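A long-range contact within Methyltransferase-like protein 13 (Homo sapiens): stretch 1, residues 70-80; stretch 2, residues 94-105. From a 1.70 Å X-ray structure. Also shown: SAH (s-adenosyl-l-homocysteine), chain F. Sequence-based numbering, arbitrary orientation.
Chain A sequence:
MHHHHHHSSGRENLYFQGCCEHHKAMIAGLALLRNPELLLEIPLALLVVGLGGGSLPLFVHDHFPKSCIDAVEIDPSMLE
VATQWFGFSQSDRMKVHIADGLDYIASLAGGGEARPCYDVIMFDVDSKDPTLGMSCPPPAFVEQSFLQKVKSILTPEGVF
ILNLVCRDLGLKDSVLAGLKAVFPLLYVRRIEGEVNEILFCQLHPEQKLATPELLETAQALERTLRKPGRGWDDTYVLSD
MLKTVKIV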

ATOM      1  N   ASP A  70       0.489  -5.989  -7.274  1.00 24.69           N
ATOM      2  CA  ASP A  70       1.587  -5.532  -8.124  1.00 25.81           C
ATOM      3  C   ASP A  70       2.549  -4.755  -7.219  1.00 25.55           C
ATOM      4  O   ASP A  70       2.134  -3.807  -6.562  1.00 25.27           O
ATOM      5  CB  ASP A  70       1.052  -4.626  -9.212  1.00 30.08           C
ATOM      6  CG  ASP A  70       0.327  -5.392 -10.316  1.00 36.19           C
ATOM      7  OD1 ASP A  70       0.953  -6.287 -10.917  1.00 39.67           O
ATOM      8  OD2 ASP A  70      -0.838  -5.060 -10.627  1.00 41.07           O
ATOM      9  N   ALA A  71       3.787  -5.210  -7.140  1.00 24.28           N
ATOM     10  CA  ALA A  71       4.819  -4.576  -6.332  1.00 25.47           C
ATOM     11  C   ALA A  71       5.840  -3.956  -7.276  1.00 27.00           C
ATOM     12  O   ALA A  71       6.268  -4.596  -8.240  1.00 27.64           O
ATOM     13  CB  ALA A  71       5.476  -5.581  -5.418  1.00 27.12           C
ATOM     14  N   VAL A  72       6.195  -2.705  -7.030  1.00 22.78           N
ATOM     15  CA  VAL A  72       7.178  -2.011  -7.856  1.00 23.96           C
ATOM     16  C   VAL A  72       8.408  -1.700  -7.010  1.00 24.03           C
ATOM     17  O   VAL A  72       8.296  -1.164  -5.926  1.00 24.74           O
ATOM     18  CB  VAL A  72       6.572  -0.735  -8.456  1.00 27.24           C
ATOM     19  CG1 VAL A  72       7.576  -0.049  -9.367  1.00 29.19           C
ATOM     20  CG2 VAL A  72       5.290  -1.076  -9.187  1.00 27.37           C
ATOM     21  N   GLU A  73       9.585  -2.085  -7.481  1.00 21.07           N
ATOM     22  CA  GLU A  73      10.805  -1.967  -6.720  1.00 22.88           C
ATOM     23  C   GLU A  73      11.915  -1.480  -7.657  1.00 22.62           C
ATOM     24  O   GLU A  73      12.110  -2.057  -8.719  1.00 22.96           O
ATOM     25  CB  GLU A  73      11.182  -3.335  -6.115  1.00 24.20           C
ATOM     26  CG  GLU A  73      12.569  -3.439  -5.501  1.00 25.39           C
ATOM     27  CD  GLU A  73      12.863  -2.353  -4.487  1.00 27.24           C
ATOM     28  OE1 GLU A  73      12.000  -2.100  -3.592  1.00 27.02           O
ATOM     29  OE2 GLU A  73      13.970  -1.748  -4.544  1.00 29.34           O
ATOM     30  N   ILE A  74      12.630  -0.446  -7.248  1.00 22.69           N
ATOM     31  CA  ILE A  74      13.645   0.177  -8.144  1.00 24.99           C
ATOM     32  C   ILE A  74      14.949  -0.633  -8.239  1.00 25.57           C
ATOM     33  O   ILE A  74      15.607  -0.600  -9.278  1.00 25.52           O
ATOM     34  CB  ILE A  74      13.947   1.625  -7.721  1.00 23.78           C
ATOM     35  CG1 ILE A  74      14.581   2.412  -8.871  1.00 27.24           C
ATOM     36  CG2 ILE A  74      14.791   1.710  -6.473  1.00 23.98           C
ATOM     37  CD1 ILE A  74      14.731   3.888  -8.514  1.00 28.25           C
ATOM     38  N   ASP A  75      15.281  -1.384  -7.181  1.00 26.70           N
ATOM     39  CA  ASP A  75      16.594  -2.024  -7.006  1.00 26.87           C
ATOM     40  C   ASP A  75      16.448  -3.536  -7.172  1.00 29.23           C
ATOM     41  O   ASP A  75      15.869  -4.194  -6.286  1.00 28.32           O
ATOM     42  CB  ASP A  75      17.139  -1.671  -5.628  1.00 28.22           C
ATOM     43  CG  ASP A  75      18.551  -2.220  -5.358  1.00 32.06           C
ATOM     44  OD1 ASP A  75      19.121  -2.954  -6.194  1.00 33.44           O
ATOM     45  OD2 ASP A  75      19.074  -1.926  -4.258  1.00 34.74           O
ATOM     46  N   PRO A  76      16.950  -4.104  -8.279  1.00 28.33           N
ATOM     47  CA  PRO A  76      16.807  -5.566  -8.487  1.00 29.58           C
ATOM     48  C   PRO A  76      17.462  -6.408  -7.382  1.00 27.68           C
ATOM     49  O   PRO A  76      17.053  -7.549  -7.189  1.00 29.66           O
ATOM     50  CB  PRO A  76      17.503  -5.818  -9.843  1.00 30.83           C
ATOM     51  CG  PRO A  76      18.453  -4.691  -9.970  1.00 32.13           C
ATOM     52  CD  PRO A  76      17.827  -3.496  -9.304  1.00 32.25           C
ATOM     53  N   SER A  77      18.465  -5.863  -6.694  1.00 28.29           N
ATOM     54  CA  SER A  77      19.140  -6.538  -5.581  1.00 30.26           C
ATOM     55  C   SER A  77      18.220  -6.767  -4.398  1.00 30.59           C
ATOM     56  O   SER A  77      18.398  -7.734  -3.657  1.00 27.63           O
ATOM     57  CB  SER A  77      20.341  -5.727  -5.074  1.00 33.91           C
ATOM     58  OG  SER A  77      21.369  -5.738  -6.035  1.00 40.20           O
ATOM     59  N   MET A  78      17.257  -5.868  -4.198  1.00 29.32           N
ATOM     60  CA  MET A  78      16.294  -6.041  -3.125  1.00 29.44           C
ATOM     61  C   MET A  78      15.376  -7.223  -3.409  1.00 27.88           C
ATOM     62  O   MET A  78      15.073  -8.001  -2.508  1.00 28.53           O
ATOM     63  CB  MET A  78      15.482  -4.748  -2.900  1.00 30.93           C
ATOM     64  CG  MET A  78      16.340  -3.574  -2.419  1.00 33.59           C
ATOM     65  SD  MET A  78      17.082  -3.816  -0.796  1.00 38.46           S
ATOM     66  CE  MET A  78      15.639  -3.788   0.238  1.00 39.39           C
ATOM     67  N   LEU A  79      14.902  -7.336  -4.634  1.00 24.85           N
ATOM     68  CA  LEU A  79      14.111  -8.501  -5.036  1.00 27.53           C
ATOM     69  C   LEU A  79      14.936  -9.792  -4.935  1.00 28.84           C
ATOM     70  O   LEU A  79      14.409 -10.817  -4.490  1.00 28.35           O
ATOM     71  CB  LEU A  79      13.555  -8.358  -6.436  1.00 26.02           C
ATOM     72  CG  LEU A  79      12.771  -9.550  -7.029  1.00 27.59           C
ATOM     73  CD1 LEU A  79      11.541  -9.855  -6.189  1.00 28.06           C
ATOM     74  CD2 LEU A  79      12.368  -9.320  -8.470  1.00 29.90           C
ATOM     75  N   GLU A  80      16.192  -9.740  -5.380  1.00 27.23           N
ATOM     76  CA  GLU A  80      17.055 -10.936  -5.329  1.00 30.94           C
ATOM     77  C   GLU A  80      17.207 -11.488  -3.899  1.00 30.31           C
ATOM     78  O   GLU A  80      16.981 -12.685  -3.667  1.00 27.53           O
ATOM     79  CB  GLU A  80      18.436 -10.643  -5.935  1.00 32.69           C
ATOM     80  CG  GLU A  80      19.122 -11.845  -6.564  1.00 38.89           C
ATOM     81  N   MET A  94       0.848 -12.341  -7.260  1.00 27.79           N
ATOM     82  CA  MET A  94       1.855 -11.355  -6.818  1.00 30.68           C
ATOM     83  C   MET A  94       2.963 -11.238  -7.823  1.00 29.60           C
ATOM     84  O   MET A  94       3.729 -12.196  -8.042  1.00 28.19           O
ATOM     85  CB  MET A  94       2.440 -11.687  -5.453  1.00 32.58           C
ATOM     86  CG  MET A  94       3.364 -10.559  -4.937  1.00 35.37           C
ATOM     87  SD  MET A  94       3.250 -10.427  -3.167  1.00 36.88           S
ATOM     88  CE  MET A  94       3.656 -12.076  -2.621  1.00 37.48           C
ATOM     89  N   LYS A  95       3.036 -10.069  -8.456  1.00 26.93           N
ATOM     90  CA  LYS A  95       4.021  -9.788  -9.486  1.00 29.70           C
ATOM     91  C   LYS A  95       4.886  -8.618  -9.030  1.00 27.41           C
ATOM     92  O   LYS A  95       4.360  -7.638  -8.500  1.00 26.70           O
ATOM     93  CB  LYS A  95       3.332  -9.369 -10.785  1.00 34.28           C
ATOM     94  CG  LYS A  95       2.422 -10.408 -11.423  1.00 41.96           C
ATOM     95  CD  LYS A  95       3.208 -11.580 -11.984  1.00 47.63           C
ATOM     96  CE  LYS A  95       2.278 -12.636 -12.566  1.00 49.67           C
ATOM     97  NZ  LYS A  95       2.999 -13.926 -12.668  1.00 55.53           N
ATOM     98  N   VAL A  96       6.183  -8.711  -9.282  1.00 25.86           N
ATOM     99  CA  VAL A  96       7.119  -7.641  -8.970  1.00 28.36           C
ATOM    100  C   VAL A  96       7.648  -7.073 -10.279  1.00 30.24           C
ATOM    101  O   VAL A  96       8.032  -7.812 -11.182  1.00 29.41           O
ATOM    102  CB  VAL A  96       8.256  -8.095  -8.053  1.00 28.90           C
ATOM    103  CG1 VAL A  96       9.236  -6.945  -7.777  1.00 30.34           C
ATOM    104  CG2 VAL A  96       7.691  -8.580  -6.727  1.00 28.59           C
ATOM    105  N   HIS A  97       7.610  -5.755 -10.380  1.00 27.66           N
ATOM    106  CA  HIS A  97       8.149  -5.035 -11.529  1.00 28.45           C
ATOM    107  C   HIS A  97       9.358  -4.233 -11.059  1.00 26.19           C
ATOM    108  O   HIS A  97       9.276  -3.501 -10.064  1.00 26.75           O
ATOM    109  CB  HIS A  97       7.082  -4.131 -12.087  1.00 30.33           C
ATOM    110  CG  HIS A  97       5.833  -4.848 -12.490  1.00 33.88           C
ATOM    111  ND1 HIS A  97       4.809  -5.124 -11.601  1.00 38.17           N
ATOM    112  CD2 HIS A  97       5.444  -5.360 -13.682  1.00 35.49           C
ATOM    113  CE1 HIS A  97       3.845  -5.772 -12.236  1.00 36.29           C
ATOM    114  NE2 HIS A  97       4.209  -5.934 -13.496  1.00 37.67           N
ATOM    115  N   ILE A  98      10.484  -4.365 -11.758  1.00 24.27           N
ATOM    116  CA  ILE A  98      11.688  -3.625 -11.431  1.00 25.58           C
ATOM    117  C   ILE A  98      11.631  -2.325 -12.219  1.00 28.79           C
ATOM    118  O   ILE A  98      11.765  -2.339 -13.430  1.00 27.39           O
ATOM    119  CB  ILE A  98      12.981  -4.418 -11.711  1.00 26.93           C
ATOM    120  CG1 ILE A  98      12.999  -5.717 -10.888  1.00 28.96           C
ATOM    121  CG2 ILE A  98      14.210  -3.584 -11.353  1.00 27.41           C
ATOM    122  CD1 ILE A  98      12.888  -5.513  -9.372  1.00 29.55           C
ATOM    123  N   ALA A  99      11.398  -1.229 -11.499  1.00 27.19           N
ATOM    124  CA  ALA A  99      11.157   0.088 -12.080  1.00 27.46           C
ATOM    125  C   ALA A  99      11.143   1.132 -10.976  1.00 27.29           C
ATOM    126  O   ALA A  99      10.918   0.823  -9.779  1.00 26.19           O
ATOM    127  CB  ALA A  99       9.834   0.105 -12.839  1.00 27.49           C
ATOM    128  N   ASP A 100      11.403   2.375 -11.363  1.00 25.28           N
ATOM    129  CA  ASP A 100      11.140   3.518 -10.500  1.00 27.84           C
ATOM    130  C   ASP A 100       9.625   3.610 -10.411  1.00 25.16           C
ATOM    131  O   ASP A 100       8.951   3.622 -11.432  1.00 26.79           O
ATOM    132  CB  ASP A 100      11.721   4.773 -11.168  1.00 30.25           C
ATOM    133  CG  ASP A 100      11.641   6.018 -10.312  1.00 35.44           C
ATOM    134  OD1 ASP A 100      10.785   6.154  -9.376  1.00 33.11           O
ATOM    135  OD2 ASP A 100      12.453   6.926 -10.618  1.00 38.88           O
ATOM    136  N   GLY A 101       9.066   3.649  -9.202  1.00 26.21           N
ATOM    137  CA  GLY A 101       7.602   3.791  -9.047  1.00 23.98           C
ATOM    138  C   GLY A 101       7.005   5.025  -9.765  1.00 22.56           C
ATOM    139  O   GLY A 101       5.869   4.992 -10.195  1.00 22.97           O
ATOM    140  N   LEU A 102       7.768   6.104  -9.855  1.00 23.60           N
ATOM    141  CA  LEU A 102       7.319   7.320 -10.570  1.00 25.43           C
ATOM    142  C   LEU A 102       7.050   7.031 -12.047  1.00 25.93           C
ATOM    143  O   LEU A 102       5.935   7.276 -12.550  1.00 24.97           O
ATOM    144  CB  LEU A 102       8.329   8.431 -10.405  1.00 24.85           C
ATOM    145  CG  LEU A 102       8.495   8.973  -9.001  1.00 26.25           C
ATOM    146  CD1 LEU A 102       9.809   9.685  -8.921  1.00 27.54           C
ATOM    147  CD2 LEU A 102       7.318   9.827  -8.538  1.00 26.76           C
ATOM    148  N   ASP A 103       8.020   6.373 -12.681  1.00 27.90           N
ATOM    149  CA  ASP A 103       7.897   5.962 -14.089  1.00 29.44           C
ATOM    150  C   ASP A 103       6.777   4.964 -14.272  1.00 29.19           C
ATOM    151  O   ASP A 103       5.968   5.088 -15.180  1.00 26.41           O
ATOM    152  CB  ASP A 103       9.205   5.335 -14.602  1.00 31.36           C
ATOM    153  CG  ASP A 103      10.384   6.285 -14.565  1.00 39.01           C
ATOM    154  OD1 ASP A 103      10.196   7.507 -14.776  1.00 35.10           O
ATOM    155  OD2 ASP A 103      11.533   5.803 -14.339  1.00 41.13           O
ATOM    156  N   TYR A 104       6.687   3.983 -13.357  1.00 27.28           N
ATOM    157  CA  TYR A 104       5.694   2.947 -13.466  1.00 27.40           C
ATOM    158  C   TYR A 104       4.278   3.480 -13.343  1.00 26.95           C
ATOM    159  O   TYR A 104       3.403   3.138 -14.147  1.00 27.71           O
ATOM    160  CB  TYR A 104       5.936   1.877 -12.373  1.00 29.81           C
ATOM    161  CG  TYR A 104       5.135   0.633 -12.599  1.00 31.28           C
ATOM    162  CD1 TYR A 104       5.597  -0.341 -13.487  1.00 35.75           C
ATOM    163  CD2 TYR A 104       3.929   0.421 -11.952  1.00 34.78           C
ATOM    164  CE1 TYR A 104       4.873  -1.483 -13.724  1.00 37.77           C
ATOM    165  CE2 TYR A 104       3.188  -0.740 -12.187  1.00 37.56           C
ATOM    166  CZ  TYR A 104       3.688  -1.678 -13.072  1.00 37.83           C
ATOM    167  OH  TYR A 104       3.021  -2.831 -13.334  1.00 43.64           O
ATOM    168  N   ILE A 105       4.034   4.327 -12.342  1.00 24.47           N
ATOM    169  CA  ILE A 105       2.685   4.894 -12.180  1.00 25.62           C
ATOM    170  C   ILE A 105       2.340   5.846 -13.364  1.00 25.55           C
ATOM    171  O   ILE A 105       1.206   5.841 -13.839  1.00 27.22           O
ATOM    172  CB  ILE A 105       2.551   5.574 -10.811  1.00 24.86           C
ATOM    173  CG1 ILE A 105       2.469   4.470  -9.738  1.00 25.35           C
ATOM    174  CG2 ILE A 105       1.355   6.504 -10.740  1.00 24.78           C
ATOM    175  CD1 ILE A 105       2.624   4.971  -8.317  1.00 26.48           C
TER
HETATM  176  CG  SAH F 705      10.851  -0.352   2.814  1.00 44.64           C
HETATM  177  SD  SAH F 705      12.518  -0.158   2.123  1.00 41.53           S
HETATM  178  C5' SAH F 705      12.298   1.101   0.839  1.00 33.07           C
HETATM  179  C4' SAH F 705      12.215   0.409  -0.506  1.00 29.35           C
HETATM  180  O4' SAH F 705      11.908   1.402  -1.516  1.00 26.67           O
HETATM  181  C3' SAH F 705      13.538  -0.253  -0.935  1.00 28.11           C
HETATM  182  O3' SAH F 705      13.288  -1.570  -1.411  1.00 28.92           O
HETATM  183  C2' SAH F 705      14.027   0.662  -2.065  1.00 26.55           C
HETATM  184  O2' SAH F 705      14.802   0.040  -3.085  1.00 25.49           O
HETATM  185  C1' SAH F 705      12.685   1.083  -2.647  1.00 24.63           C
HETATM  186  N9  SAH F 705      12.720   2.265  -3.504  1.00 23.47           N
HETATM  187  C8  SAH F 705      13.462   3.404  -3.321  1.00 26.13           C
HETATM  188  N7  SAH F 705      13.232   4.340  -4.211  1.00 24.69           N
HETATM  189  C5  SAH F 705      12.272   3.778  -5.036  1.00 22.16           C
HETATM  190  C6  SAH F 705      11.589   4.264  -6.162  1.00 24.43           C
HETATM  191  N6  SAH F 705      11.774   5.508  -6.675  1.00 24.83           N
HETATM  192  N1  SAH F 705      10.703   3.442  -6.760  1.00 23.11           N
HETATM  193  C2  SAH F 705      10.519   2.208  -6.263  1.00 24.58           C
HETATM  194  N3  SAH F 705      11.091   1.646  -5.194  1.00 22.08           N
HETATM  195  C4  SAH F 705      11.958   2.491  -4.617  1.00 23.61           C

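Two parallel strands, 70-73 and 94-98, set the frame, their axes 4.7 Å apart and crossing at -24°. Four backbone hydrogen bonds lock the register: Ala71 N gives to Lys95 O (2.8 Å), His97 N to Ala71 O (2.8 Å), Glu73 N to His97 O (3.0 Å) and Ala99 N to Glu73 O (3.0 Å). Because Ala71 and Glu73 each bond through both N and O, every second residue of the first strand carries the ladder, and side chains alternate between the sheet's two faces.

Val72 covers the most surface. On its face, shared with Asp70, Lys95 and His97, it reaches past its bridge partner into the turn that follows the second strand. Its CG1 lies 3.9 Å from Gly101 CA, meeting backbone that carries no side chain, while CG2 sits over the face of the Tyr104 ring, 3.8 Å from its centroid, a CH-pi contact. One branched residue thus ties strand to helix. Nearby, Asp70 OD1 approaches His97 CE1 at the ring edge (3.2 Å).

Ile98 does the comparable work on the other face. With chi1 and chi2 both m, its CD1 comes to 3.9 Å from Leu79 CD2, and its CG2 to 4.2 Å from Pro76 CD, so the first stretch's helix rests on the second strand. Leu79 CD2 also meets Val96 CG1 at 4.0 Å, and Val96 CG2 packs against Ala71 CB (4.0 Å), where a small side chain lies beside a branched one.

Each strand leads into a helix capped by aspartate: Asp75 OD1 accepts from Ser77 N (3.0 Å), Asp100 OD1 from Leu102 N (3.1 Å). The end of the first strand and the N-cap of the second helix also hold SAH, as suits a methyltransferase: Glu73 OE1 and OE2 accept from ribose O3' (2.6 Å) and O2' (2.5 Å), and Asp100 OD1 from adenine N6 (2.9 Å).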